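Peptidase M16 inactive domain family protein (Pseudomonas fluorescens, PDB 3GWB) probably has hydrolase activity, as a member of the M16 metallopeptidase family, though its own reaction is not established. Local coordinates at residues V198-G203 and D367-L372; I259-P264 and G376-P381; P264-V269 and E386-Q391; Q274-G279 and V299-T304; E336-G341 and A403-L408. One frame throughout, in Å; residues are numbered along the deposited sequence.

Contact 1 (V198-G203 and D367-L372); sequences VIALVG and DIVGQL
V202 of strand 198-203 pushes one methyl into the surface of helix 367-372. The bump is CG2. CG1 lies anti to the backbone N (chi1 -179°), and CG2 is left to face the helix. The hollow that takes it is made by I368, V369 and L372. L372 CD1 closes one part of it, 3.6 Å from V202 CG2. I368 CG2 closes another, 3.8 Å from V202 CG2. The helix backbone forms its floor, with V369 N 3.6 Å from the same V202 CG2. The side chains of V202 and I368 cross at about a right angle.

V369 is the bump in the other direction. Its CG2 reaches the strand backbone beside A200, 3.6 Å from A200 O. A200 offers just a CB here, which meets V369 CG2 at 3.8 Å and L372 CB at 4.0 Å. L372 CD1 also lies near L201 O. No hydrogen bond joins the two segments; what meets here is apolar packing, with methyls against methyls and backbone.

The helix runs nearly antiparallel to the strand, at 157°, and the two axes come within 7.5 Å. L201 turns the other way and packs on A210 and I213 of helix 207-220. I368 and L372 also rest on V28 of the neighbouring strand 24-29. The six-stranded sheet is thus covered by helices on both faces, one of them the late helix 365-377, in the layered alpha/beta architecture of the M16 fold.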
# COMPACT_ATOMS: atom_id res chain seq x y z
N VAL A 198 -22.36 -9.73 8.92
CA VAL A 198 -23.23 -8.86 8.13
C VAL A 198 -22.83 -9.12 6.69
O VAL A 198 -21.65 -9.07 6.36
CB VAL A 198 -22.99 -7.37 8.43
CG1 VAL A 198 -23.79 -6.52 7.43
CG2 VAL A 198 -23.43 -7.04 9.85
N ILE A 199 -23.80 -9.40 5.83
CA ILE A 199 -23.53 -9.68 4.42
C ILE A 199 -24.02 -8.52 3.56
O ILE A 199 -25.22 -8.29 3.47
CB ILE A 199 -24.24 -10.98 3.98
CG1 ILE A 199 -23.70 -12.16 4.79
CG2 ILE A 199 -24.05 -11.22 2.49
CD1 ILE A 199 -24.53 -13.42 4.62
N ALA A 200 -23.08 -7.80 2.95
CA ALA A 200 -23.42 -6.66 2.11
C ALA A 200 -23.11 -6.98 0.65
O ALA A 200 -22.04 -7.48 0.34
CB ALA A 200 -22.63 -5.43 2.56
N LEU A 201 -24.06 -6.69 -0.23
CA LEU A 201 -23.91 -6.98 -1.66
C LEU A 201 -24.33 -5.81 -2.53
O LEU A 201 -25.40 -5.24 -2.32
CB LEU A 201 -24.79 -8.18 -2.04
CG LEU A 201 -24.27 -9.61 -1.96
CD1 LEU A 201 -25.44 -10.58 -2.15
CD2 LEU A 201 -23.20 -9.82 -3.05
N VAL A 202 -23.50 -5.46 -3.51
CA VAL A 202 -23.83 -4.38 -4.42
C VAL A 202 -23.37 -4.69 -5.84
O VAL A 202 -22.20 -5.04 -6.06
CB VAL A 202 -23.16 -3.05 -4.00
CG1 VAL A 202 -23.56 -1.97 -4.97
CG2 VAL A 202 -23.55 -2.67 -2.58
N GLY A 203 -24.27 -4.58 -6.81
CA GLY A 203 -23.86 -4.84 -8.18
C GLY A 203 -24.90 -5.33 -9.16
O GLY A 203 -26.10 -5.21 -8.95
N ASP A 367 -17.85 1.74 -2.82
CA ASP A 367 -18.17 2.75 -1.83
C ASP A 367 -19.50 2.41 -1.16
O ASP A 367 -19.63 2.50 0.06
CB ASP A 367 -18.25 4.14 -2.46
CG ASP A 367 -16.87 4.70 -2.79
OD1 ASP A 367 -16.00 4.70 -1.89
OD2 ASP A 367 -16.68 5.16 -3.94
N ILE A 368 -20.48 2.03 -1.96
CA ILE A 368 -21.80 1.68 -1.43
C ILE A 368 -21.71 0.46 -0.51
O ILE A 368 -22.20 0.49 0.62
CB ILE A 368 -22.81 1.39 -2.57
CG1 ILE A 368 -22.95 2.62 -3.47
CG2 ILE A 368 -24.17 1.02 -1.99
CD1 ILE A 368 -23.45 3.85 -2.74
N VAL A 369 -21.07 -0.60 -0.98
CA VAL A 369 -20.96 -1.82 -0.18
C VAL A 369 -20.28 -1.52 1.17
O VAL A 369 -20.62 -2.14 2.19
CB VAL A 369 -20.18 -2.92 -0.95
CG1 VAL A 369 -18.66 -2.71 -0.83
CG2 VAL A 369 -20.60 -4.29 -0.43
N GLY A 370 -19.35 -0.58 1.18
CA GLY A 370 -18.68 -0.22 2.43
C GLY A 370 -19.67 0.38 3.43
O GLY A 370 -19.65 0.06 4.62
N GLN A 371 -20.53 1.27 2.95
CA GLN A 371 -21.53 1.92 3.79
C GLN A 371 -22.59 0.93 4.26
O GLN A 371 -23.03 0.99 5.41
CB GLN A 371 -22.20 3.07 3.04
CG GLN A 371 -21.25 4.19 2.64
CD GLN A 371 -20.55 4.83 3.83
OE1 GLN A 371 -21.20 5.30 4.77
NE2 GLN A 371 -19.22 4.85 3.80
N LEU A 372 -22.99 0.03 3.37
CA LEU A 372 -24.00 -0.98 3.72
C LEU A 372 -23.50 -1.86 4.85
O LEU A 372 -24.26 -2.24 5.75
CB LEU A 372 -24.33 -1.86 2.51
CG LEU A 372 -25.14 -1.25 1.37
CD1 LEU A 372 -25.59 -2.37 0.42
CD2 LEU A 372 -26.37 -0.53 1.93

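Contact 2 (I259-P264 and G376-P381); sequences IDRDDP and GFYNLP
D262, in the type I turn from D260 to D263, lies nearest L380, with 6.3 Å between their CA atoms, where the chain has just left the helix that ends near F377. The turn is closed by a bond from D263 N to D260 O. Y378 is the first residue to leave helical backbone angles.

R261 does most of the touching. Its CG lies anti to the backbone N (chi1 -172°) and comes over one face of the Y378 ring. This is a CH-pi contact: R261 CG is 3.7 Å from the centroid of the Y378 ring and 23° off its normal. The approach is offset toward the rim, nearest CD2 of Y378, while R261 CB lies nearer CD1. F377 CD2 sits over the centre of the opposite face, 3.5 Å above the Y378 ring plane. The tyrosine is therefore sandwiched.

In the M16 fold the contact joins the loop between strand 249-257 and helix 266-277 to the turn that follows helix 365-377, the helix that packs on the first sheet. The Y378 hydroxyl bonds to D93 OD2. An alanine in place of Y378 would probably leave R261 CG without the ring face it rests on and D93 without this partner.

The R261 chain bends at chi2, and its guanidinium also makes a cation-pi contact with Y266. R261 NH2 bonds to Y384 OH. L380 CD1 covers one guanidinium face, 3.8 Å from R261 NH1. The other L380 methyl, CD2, touches D262 CB at 3.8 Å.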
# COMPACT_ATOMS: atom_id res chain seq x y z
N ILE A 259 -17.28 9.83 19.79
CA ILE A 259 -18.62 9.26 19.78
C ILE A 259 -18.60 7.83 19.27
O ILE A 259 -17.59 7.36 18.74
CB ILE A 259 -19.56 10.07 18.86
CG1 ILE A 259 -18.96 10.12 17.45
CG2 ILE A 259 -19.76 11.47 19.42
CD1 ILE A 259 -19.96 10.49 16.38
N ASP A 260 -19.71 7.12 19.46
CA ASP A 260 -19.82 5.77 18.95
C ASP A 260 -20.50 5.97 17.59
O ASP A 260 -21.15 6.99 17.36
CB ASP A 260 -20.66 4.87 19.87
CG ASP A 260 -21.97 5.49 20.28
OD1 ASP A 260 -22.66 6.06 19.41
OD2 ASP A 260 -22.31 5.41 21.48
N ARG A 261 -20.33 5.00 16.69
CA ARG A 261 -20.85 5.10 15.33
C ARG A 261 -22.33 5.42 15.13
O ARG A 261 -22.68 6.13 14.18
CB ARG A 261 -20.50 3.82 14.56
CG ARG A 261 -20.82 3.90 13.07
CD ARG A 261 -19.93 4.91 12.35
NE ARG A 261 -20.28 5.08 10.94
CZ ARG A 261 -21.37 5.72 10.50
NH1 ARG A 261 -22.21 6.26 11.36
NH2 ARG A 261 -21.59 5.84 9.19
N ASP A 262 -23.20 4.93 16.00
CA ASP A 262 -24.62 5.21 15.81
C ASP A 262 -25.15 6.44 16.54
O ASP A 262 -26.36 6.63 16.64
CB ASP A 262 -25.46 3.99 16.20
CG ASP A 262 -25.34 3.66 17.67
OD1 ASP A 262 -24.66 4.41 18.41
OD2 ASP A 262 -25.94 2.65 18.09
N ASP A 263 -24.24 7.28 17.04
CA ASP A 263 -24.64 8.49 17.74
C ASP A 263 -25.34 9.41 16.74
O ASP A 263 -24.86 9.60 15.62
CB ASP A 263 -23.42 9.19 18.34
CG ASP A 263 -23.80 10.28 19.32
OD1 ASP A 263 -24.33 11.32 18.89
OD2 ASP A 263 -23.56 10.09 20.53
N PRO A 264 -26.48 10.00 17.14
CA PRO A 264 -27.26 10.91 16.28
C PRO A 264 -26.52 12.14 15.76
O PRO A 264 -26.82 12.62 14.67
CB PRO A 264 -28.44 11.27 17.17
CG PRO A 264 -27.85 11.26 18.53
CD PRO A 264 -27.03 9.99 18.50
N GLY A 376 -25.32 -2.18 8.48
CA GLY A 376 -25.73 -3.43 9.09
C GLY A 376 -25.04 -3.74 10.40
O GLY A 376 -25.68 -4.16 11.37
N PHE A 377 -23.73 -3.54 10.42
CA PHE A 377 -22.94 -3.82 11.61
C PHE A 377 -23.31 -2.94 12.79
O PHE A 377 -23.39 -3.41 13.92
CB PHE A 377 -21.45 -3.65 11.32
CG PHE A 377 -20.55 -4.15 12.41
CD1 PHE A 377 -20.27 -5.51 12.52
CD2 PHE A 377 -20.04 -3.29 13.38
CE1 PHE A 377 -19.45 -5.99 13.54
CE2 PHE A 377 -19.23 -3.75 14.40
CZ PHE A 377 -18.94 -5.11 14.50
N TYR A 378 -23.55 -1.66 12.52
CA TYR A 378 -23.89 -0.71 13.58
C TYR A 378 -25.39 -0.44 13.74
O TYR A 378 -25.78 0.46 14.49
CB TYR A 378 -23.14 0.60 13.35
CG TYR A 378 -21.65 0.43 13.42
CD1 TYR A 378 -21.03 0.11 14.63
CD2 TYR A 378 -20.85 0.56 12.29
CE1 TYR A 378 -19.67 -0.06 14.72
CE2 TYR A 378 -19.47 0.40 12.36
CZ TYR A 378 -18.89 0.09 13.58
OH TYR A 378 -17.53 -0.08 13.68
N ASN A 379 -26.20 -1.21 13.03
CA ASN A 379 -27.65 -1.05 13.08
C ASN A 379 -28.10 0.38 12.83
O ASN A 379 -28.82 0.96 13.64
CB ASN A 379 -28.20 -1.53 14.42
CG ASN A 379 -27.93 -3.00 14.66
OD1 ASN A 379 -28.24 -3.84 13.83
ND2 ASN A 379 -27.34 -3.30 15.81
N LEU A 380 -27.67 0.95 11.70
CA LEU A 380 -28.06 2.30 11.34
C LEU A 380 -29.36 2.19 10.55
O LEU A 380 -29.64 1.15 9.96
CB LEU A 380 -26.98 2.96 10.47
CG LEU A 380 -25.59 3.00 11.12
CD1 LEU A 380 -24.60 3.63 10.15
CD2 LEU A 380 -25.64 3.78 12.43
N PRO A 381 -30.18 3.26 10.53
CA PRO A 381 -31.44 3.19 9.78
C PRO A 381 -31.27 2.84 8.30
O PRO A 381 -30.26 3.18 7.68
CB PRO A 381 -32.05 4.58 10.00
CG PRO A 381 -30.86 5.45 10.24
CD PRO A 381 -30.00 4.59 11.13

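Contact 3 (P264-V269 and E386-Q391); sequences PDYAAV and EDFMRQ
F388 reaches from helix 384-394 to the first turn of helix 266-277 and meets Y266 and A267 there. This is helix-to-helix packing at the surface of the second half of the M16 fold, centred on one aromatic atom. F388 CG lies anti to the backbone N (chi1 -177°), and the ring ends closer to the other helix than its CB does. Its leading atom is CE1.

F388 CE1 lies 3.9 Å from A267 CA and 4.0 Å from A267 CB. It also lies 3.9 Å from Y266 CE2. The two aromatic side chains cross obliquely. The CB of A267 points toward the other helix, and its small size lets the phenylalanine come close to the backbone.

Y266 turns its ring the same way relative to its own backbone. The ring also takes part in a cation-pi contact with R261 and packs on Y384. Q391 adds a looser touch at the border, its CB 4.5 Å from A267 CB. Selenium of M389, a selenomethionine, lies at the edge of the F388 ring, in its plane.

On helix 384-394, R390 holds D387 end-on. Both terminal nitrogens go to one oxygen. D387 OD1 receives R390 NH1 on its anti lone pair, at 3.0 Å, while R390 NH2 meets that oxygen from above the carboxylate plane.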
# COMPACT_ATOMS: atom_id res chain seq x y z
N PRO A 264 -26.48 10.00 17.14
CA PRO A 264 -27.26 10.91 16.28
C PRO A 264 -26.52 12.14 15.76
O PRO A 264 -26.82 12.62 14.67
CB PRO A 264 -28.44 11.27 17.17
CG PRO A 264 -27.85 11.26 18.53
CD PRO A 264 -27.03 9.99 18.50
N ASP A 265 -25.57 12.65 16.54
CA ASP A 265 -24.80 13.83 16.13
C ASP A 265 -23.67 13.51 15.16
O ASP A 265 -22.84 14.36 14.88
CB ASP A 265 -24.21 14.54 17.34
CG ASP A 265 -25.28 15.12 18.24
OD1 ASP A 265 -26.36 15.45 17.73
OD2 ASP A 265 -25.01 15.24 19.46
N TYR A 266 -23.64 12.28 14.65
CA TYR A 266 -22.58 11.88 13.74
C TYR A 266 -22.36 12.85 12.58
O TYR A 266 -21.23 13.27 12.32
CB TYR A 266 -22.87 10.49 13.16
CG TYR A 266 -21.77 9.98 12.28
CD1 TYR A 266 -20.53 9.63 12.81
CD2 TYR A 266 -21.94 9.89 10.89
CE1 TYR A 266 -19.49 9.19 12.00
CE2 TYR A 266 -20.90 9.46 10.06
CZ TYR A 266 -19.68 9.11 10.62
OH TYR A 266 -18.66 8.67 9.81
N ALA A 267 -23.43 13.21 11.88
CA ALA A 267 -23.32 14.12 10.75
C ALA A 267 -22.80 15.50 11.18
O ALA A 267 -21.97 16.10 10.49
CB ALA A 267 -24.67 14.26 10.05
N ALA A 268 -23.29 15.98 12.31
CA ALA A 268 -22.88 17.28 12.82
C ALA A 268 -21.41 17.31 13.22
O ALA A 268 -20.70 18.26 12.91
CB ALA A 268 -23.76 17.69 14.00
N VAL A 269 -20.94 16.26 13.90
CA VAL A 269 -19.54 16.23 14.33
C VAL A 269 -18.61 15.92 13.17
O VAL A 269 -17.45 16.32 13.18
CB VAL A 269 -19.29 15.18 15.46
CG1 VAL A 269 -20.18 15.49 16.65
CG2 VAL A 269 -19.54 13.78 14.94
N GLU A 386 -29.42 8.44 2.59
CA GLU A 386 -30.20 9.61 2.24
C GLU A 386 -30.27 10.61 3.39
O GLU A 386 -30.20 11.82 3.17
CB GLU A 386 -31.62 9.21 1.83
CG GLU A 386 -31.69 8.09 0.80
CD GLU A 386 -31.68 6.71 1.44
OE1 GLU A 386 -32.63 6.41 2.22
OE2 GLU A 386 -30.74 5.93 1.18
N ASP A 387 -30.40 10.10 4.61
CA ASP A 387 -30.49 10.97 5.77
C ASP A 387 -29.19 11.72 6.03
O ASP A 387 -29.20 12.87 6.47
CB ASP A 387 -30.87 10.18 7.03
CG ASP A 387 -32.19 9.44 6.88
OD1 ASP A 387 -33.10 9.97 6.21
OD2 ASP A 387 -32.31 8.32 7.44
N PHE A 388 -28.06 11.06 5.77
CA PHE A 388 -26.77 11.69 5.99
C PHE A 388 -26.60 12.93 5.11
O PHE A 388 -26.15 13.97 5.59
CB PHE A 388 -25.64 10.70 5.72
CG PHE A 388 -24.28 11.27 5.99
CD1 PHE A 388 -23.81 11.39 7.30
CD2 PHE A 388 -23.49 11.75 4.95
CE1 PHE A 388 -22.58 11.98 7.56
CE2 PHE A 388 -22.26 12.34 5.21
CZ PHE A 388 -21.80 12.46 6.51
N MSE A 389 -26.95 12.81 3.84
CA MSE A 389 -26.84 13.93 2.91
C MSE A 389 -27.76 15.07 3.29
O MSE A 389 -27.33 16.22 3.40
CB MSE A 389 -27.19 13.50 1.49
CG MSE A 389 -26.02 13.00 0.68
SE MSE A 389 -25.28 11.55 1.39
CE MSE A 389 -23.69 11.47 0.50
N ARG A 390 -29.03 14.75 3.49
CA ARG A 390 -30.02 15.76 3.86
C ARG A 390 -29.56 16.52 5.10
O ARG A 390 -29.42 17.74 5.06
CB ARG A 390 -31.37 15.09 4.13
CG ARG A 390 -32.52 16.08 4.30
CD ARG A 390 -33.85 15.39 4.59
NE ARG A 390 -33.84 14.70 5.87
CZ ARG A 390 -33.80 13.38 6.01
NH1 ARG A 390 -33.76 12.60 4.94
NH2 ARG A 390 -33.79 12.84 7.23
N GLN A 391 -29.33 15.79 6.18
CA GLN A 391 -28.90 16.39 7.44
C GLN A 391 -27.62 17.22 7.31
O GLN A 391 -27.56 18.34 7.81
CB GLN A 391 -28.72 15.31 8.51
CG GLN A 391 -30.01 14.64 8.93
CD GLN A 391 -29.80 13.58 10.00
OE1 GLN A 391 -29.16 13.83 11.02
NE2 GLN A 391 -30.36 12.40 9.78

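Contact 4 (Q274-G279 and V299-T304); sequences QILGGG and VYSGFT
S301 N donates to G277 O across this contact, at 3.1 Å. The bond is nearly straight, with 169° at the hydrogen. The donor meets the carbonyl at 122° and lies out of the carbonyl plane. Y300 CA adds a CA-H...O contact to the same oxygen, G277 O, at 3.4 Å. The Y300 ring turns its edge to this group, with G277 O and G278 O both near the ring plane. The closer of these approaches is Y300 CD1 to G278 O, 3.7 Å. One water joins the two backbones by donating to G278 O and to V299 O.

S301 also points its side chain at the helix. S301 OG sits between the backbone N and the carbonyl carbon (chi1 70°), which puts it 3.3 Å from G277 CA. A side chain on G277 would run into that hydroxyl, so the bare glycine is what lets the strand come so near. G278 is tight for another reason: a CB there would clash with Q274 O.

The contact sets the C-terminal end of helix 266-277 against the edge strand of the second, five-stranded sheet of the M16 fold. Strand 299-303 pairs on its other side with strand 311-319, through Y300 with N315 and G302 with M313. S301 N is thereby left to serve the helix.

Further out, L276 CG packs 3.8 Å from S301 OG. L276 is itself held among F312, L285, F334 and Y337. S301 shares two of these neighbours, F312 and L285, and also touches I314.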
# COMPACT_ATOMS: atom_id res chain seq x y z
N GLN A 274 -14.47 18.15 9.89
CA GLN A 274 -13.97 18.46 8.56
C GLN A 274 -13.39 19.87 8.53
O GLN A 274 -12.29 20.10 8.02
CB GLN A 274 -15.09 18.34 7.51
CG GLN A 274 -15.50 16.90 7.20
CD GLN A 274 -16.73 16.82 6.29
OE1 GLN A 274 -16.82 17.53 5.29
NE2 GLN A 274 -17.67 15.94 6.64
N ILE A 275 -14.13 20.82 9.11
CA ILE A 275 -13.71 22.22 9.17
C ILE A 275 -12.48 22.42 10.05
O ILE A 275 -11.61 23.25 9.76
CB ILE A 275 -14.86 23.11 9.71
CG1 ILE A 275 -16.07 23.02 8.76
CG2 ILE A 275 -14.38 24.55 9.87
CD1 ILE A 275 -17.34 23.65 9.33
N LEU A 276 -12.41 21.67 11.14
CA LEU A 276 -11.30 21.76 12.08
C LEU A 276 -9.99 21.15 11.58
O LEU A 276 -8.95 21.80 11.63
CB LEU A 276 -11.68 21.10 13.41
CG LEU A 276 -10.59 20.92 14.46
CD1 LEU A 276 -10.05 22.26 14.90
CD2 LEU A 276 -11.18 20.17 15.66
N GLY A 277 -10.05 19.91 11.12
CA GLY A 277 -8.84 19.24 10.65
C GLY A 277 -9.04 18.14 9.63
O GLY A 277 -8.33 17.14 9.65
N GLY A 278 -10.00 18.32 8.73
CA GLY A 278 -10.22 17.32 7.70
C GLY A 278 -9.16 17.47 6.62
O GLY A 278 -8.06 17.96 6.89
N GLY A 279 -9.47 17.07 5.39
CA GLY A 279 -8.50 17.21 4.33
C GLY A 279 -8.46 18.63 3.80
O GLY A 279 -9.39 19.41 4.02
N VAL A 299 -1.48 18.47 9.65
CA VAL A 299 -2.10 18.36 10.96
C VAL A 299 -3.53 17.96 10.66
O VAL A 299 -4.24 18.66 9.94
CB VAL A 299 -2.11 19.70 11.73
CG1 VAL A 299 -2.66 19.50 13.13
CG2 VAL A 299 -0.72 20.26 11.80
N TYR A 300 -3.93 16.82 11.21
CA TYR A 300 -5.27 16.30 10.98
C TYR A 300 -5.95 15.89 12.28
O TYR A 300 -5.30 15.52 13.25
CB TYR A 300 -5.18 15.09 10.05
CG TYR A 300 -4.41 15.40 8.79
CD1 TYR A 300 -4.98 16.18 7.78
CD2 TYR A 300 -3.09 14.99 8.64
CE1 TYR A 300 -4.25 16.53 6.65
CE2 TYR A 300 -2.35 15.33 7.51
CZ TYR A 300 -2.94 16.11 6.52
OH TYR A 300 -2.22 16.48 5.42
N SER A 301 -7.28 15.97 12.27
CA SER A 301 -8.08 15.60 13.42
C SER A 301 -9.20 14.71 12.90
O SER A 301 -9.52 14.74 11.71
CB SER A 301 -8.66 16.84 14.09
OG SER A 301 -9.66 17.44 13.28
N GLY A 302 -9.79 13.91 13.77
CA GLY A 302 -10.86 13.05 13.33
C GLY A 302 -11.41 12.10 14.37
O GLY A 302 -10.74 11.75 15.34
N PHE A 303 -12.66 11.70 14.14
CA PHE A 303 -13.37 10.76 15.00
C PHE A 303 -13.26 9.39 14.35
O PHE A 303 -13.31 9.27 13.13
CB PHE A 303 -14.86 11.11 15.06
CG PHE A 303 -15.19 12.31 15.88
CD1 PHE A 303 -15.41 12.19 17.25
CD2 PHE A 303 -15.32 13.57 15.29
CE1 PHE A 303 -15.77 13.29 18.02
CE2 PHE A 303 -15.67 14.68 16.05
CZ PHE A 303 -15.90 14.54 17.42
N THR A 304 -13.13 8.35 15.17
CA THR A 304 -13.10 6.99 14.67
C THR A 304 -14.19 6.28 15.47
O THR A 304 -13.91 5.52 16.39
CB THR A 304 -11.74 6.28 14.90
OG1 THR A 304 -10.69 7.06 14.32
CG2 THR A 304 -11.74 4.90 14.25
O HOH W 1 -6.54 19.50 8.65

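Contact 5 (E336-G341 and A403-L408); sequences EYLKNG and AMNKHL
Two helices of the second half of the M16 fold, 323-340 and 397-407, meet near their C-terminal ends through L338, M404 and L408. Their short segments run at 120° to each other, with 9.3 Å between axes. L338 is the main wedge. Its CG lies anti to the carbonyl carbon (chi1 -69°), and its two methyls divide between two partners. L338 CD2 rests 3.7 Å from M404 CB. L338 CD1 lies 4.0 Å from L408 O and 4.2 Å from L408 CB. The side chains of L338 and M404 cross at about a right angle.

N405 lies at the border of this patch. Its side-chain end sits against the L338 carbonyl, but which way round the amide is turned is doubtful. An alanine in place of N405 would probably open a gap beside L338 and leave its carbonyl without the amide as a neighbour.

Y337 is buried and also packs on I275 and L276 of helix 266-277. M404 is a selenomethionine, bent at chi2 and chi3. Its terminal methyl, M404 CE, lies in the plane of the Y337 ring at the edge, 4.0 Å from Y337 CE2.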
# COMPACT_ATOMS: atom_id res chain seq x y z
N GLU A 336 -10.42 27.60 20.85
CA GLU A 336 -11.05 28.68 20.11
C GLU A 336 -12.16 28.15 19.19
O GLU A 336 -13.20 28.77 19.06
CB GLU A 336 -9.99 29.43 19.30
CG GLU A 336 -10.50 30.33 18.18
CD GLU A 336 -11.52 31.36 18.65
OE1 GLU A 336 -11.29 32.00 19.70
OE2 GLU A 336 -12.54 31.53 17.94
N TYR A 337 -11.92 27.00 18.57
CA TYR A 337 -12.93 26.41 17.69
C TYR A 337 -14.18 25.97 18.46
O TYR A 337 -15.30 26.24 18.02
CB TYR A 337 -12.35 25.20 16.95
CG TYR A 337 -13.28 24.65 15.89
CD1 TYR A 337 -13.59 25.40 14.76
CD2 TYR A 337 -13.86 23.38 16.02
CE1 TYR A 337 -14.46 24.91 13.78
CE2 TYR A 337 -14.73 22.88 15.04
CZ TYR A 337 -15.02 23.65 13.92
OH TYR A 337 -15.88 23.17 12.94
N LEU A 338 -14.00 25.29 19.59
CA LEU A 338 -15.14 24.83 20.38
C LEU A 338 -15.89 26.01 20.97
O LEU A 338 -17.12 25.98 21.12
CB LEU A 338 -14.69 23.92 21.52
CG LEU A 338 -14.15 22.53 21.15
CD1 LEU A 338 -13.86 21.75 22.44
CD2 LEU A 338 -15.17 21.78 20.30
N LYS A 339 -15.14 27.06 21.29
CA LYS A 339 -15.70 28.27 21.87
C LYS A 339 -16.59 29.07 20.92
O LYS A 339 -17.71 29.43 21.26
CB LYS A 339 -14.57 29.16 22.38
CG LYS A 339 -15.03 30.48 23.00
CD LYS A 339 -13.85 31.32 23.44
CE LYS A 339 -14.29 32.66 24.01
NZ LYS A 339 -15.14 32.51 25.23
N ASN A 340 -16.09 29.36 19.72
CA ASN A 340 -16.86 30.16 18.78
C ASN A 340 -17.51 29.42 17.63
O ASN A 340 -18.37 29.97 16.94
CB ASN A 340 -15.99 31.29 18.22
CG ASN A 340 -15.60 32.28 19.28
OD1 ASN A 340 -16.43 32.68 20.10
ND2 ASN A 340 -14.34 32.71 19.28
N GLY A 341 -17.12 28.17 17.42
CA GLY A 341 -17.70 27.40 16.34
C GLY A 341 -17.13 27.81 15.00
O GLY A 341 -16.21 28.62 14.93
N ALA A 403 -22.96 20.53 18.83
CA ALA A 403 -22.57 19.13 18.76
C ALA A 403 -21.13 18.91 19.18
O ALA A 403 -20.85 18.03 19.99
CB ALA A 403 -22.79 18.60 17.34
N MSE A 404 -20.21 19.71 18.64
CA MSE A 404 -18.80 19.57 18.99
C MSE A 404 -18.59 19.79 20.49
O MSE A 404 -17.79 19.10 21.12
CB MSE A 404 -17.95 20.55 18.18
CG MSE A 404 -17.90 20.26 16.67
SE MSE A 404 -17.09 18.70 16.20
CE MSE A 404 -15.41 19.16 16.27
N ASN A 405 -19.31 20.76 21.05
CA ASN A 405 -19.20 21.06 22.47
C ASN A 405 -19.87 19.98 23.32
O ASN A 405 -19.51 19.77 24.48
CB ASN A 405 -19.83 22.42 22.79
CG ASN A 405 -18.87 23.57 22.56
OD1 ASN A 405 -19.12 24.44 21.73
ND2 ASN A 405 -17.77 23.59 23.31
N LYS A 406 -20.85 19.29 22.75
CA LYS A 406 -21.55 18.24 23.47
C LYS A 406 -20.74 16.95 23.58
O LYS A 406 -20.96 16.14 24.47
CB LYS A 406 -22.89 17.95 22.79
CG LYS A 406 -23.74 16.88 23.47
CD LYS A 406 -25.00 16.62 22.66
CE LYS A 406 -25.86 15.54 23.29
NZ LYS A 406 -27.03 15.19 22.42
N HIS A 407 -19.77 16.78 22.69
CA HIS A 407 -18.97 15.56 22.69
C HIS A 407 -17.49 15.76 23.00
O HIS A 407 -16.77 14.79 23.25
CB HIS A 407 -19.14 14.85 21.35
CG HIS A 407 -20.54 14.39 21.09
ND1 HIS A 407 -21.09 13.31 21.75
CD2 HIS A 407 -21.51 14.88 20.29
CE1 HIS A 407 -22.35 13.16 21.36
NE2 HIS A 407 -22.62 14.10 20.47
N LEU A 408 -17.03 17.01 22.99
CA LEU A 408 -15.63 17.30 23.25
C LEU A 408 -15.46 18.40 24.29
O LEU A 408 -16.30 19.29 24.39
CB LEU A 408 -14.93 17.72 21.97
CG LEU A 408 -14.88 16.70 20.83
CD1 LEU A 408 -14.28 17.36 19.60
CD2 LEU A 408 -14.06 15.49 21.27

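In the fold
Contact 1 belongs to the first, six-stranded sheet; contacts 3, 4 and 5 lie in the second half of the chain. Contacts 1 and 2 both use helix 365-377, their centres about 15 Å apart. Contact 2 shares P264 with contact 3, about 11 Å away between centres. Helix 266-277 then serves contacts 3 and 4. Contact 5 lies about 14 Å from contact 4 and 33 Å from contact 1, between centres. D265 and H407 tie contact 3 to contact 5. Along the chain contact 4 falls within the spans of contacts 1, 2 and 3 and closes before contact 5 opens; contacts 1, 2, 3 and 5 interleave. Helix 365-377 covers the first sheet, and F303 of the second meets M404 and L408, so late elements touch both sheets.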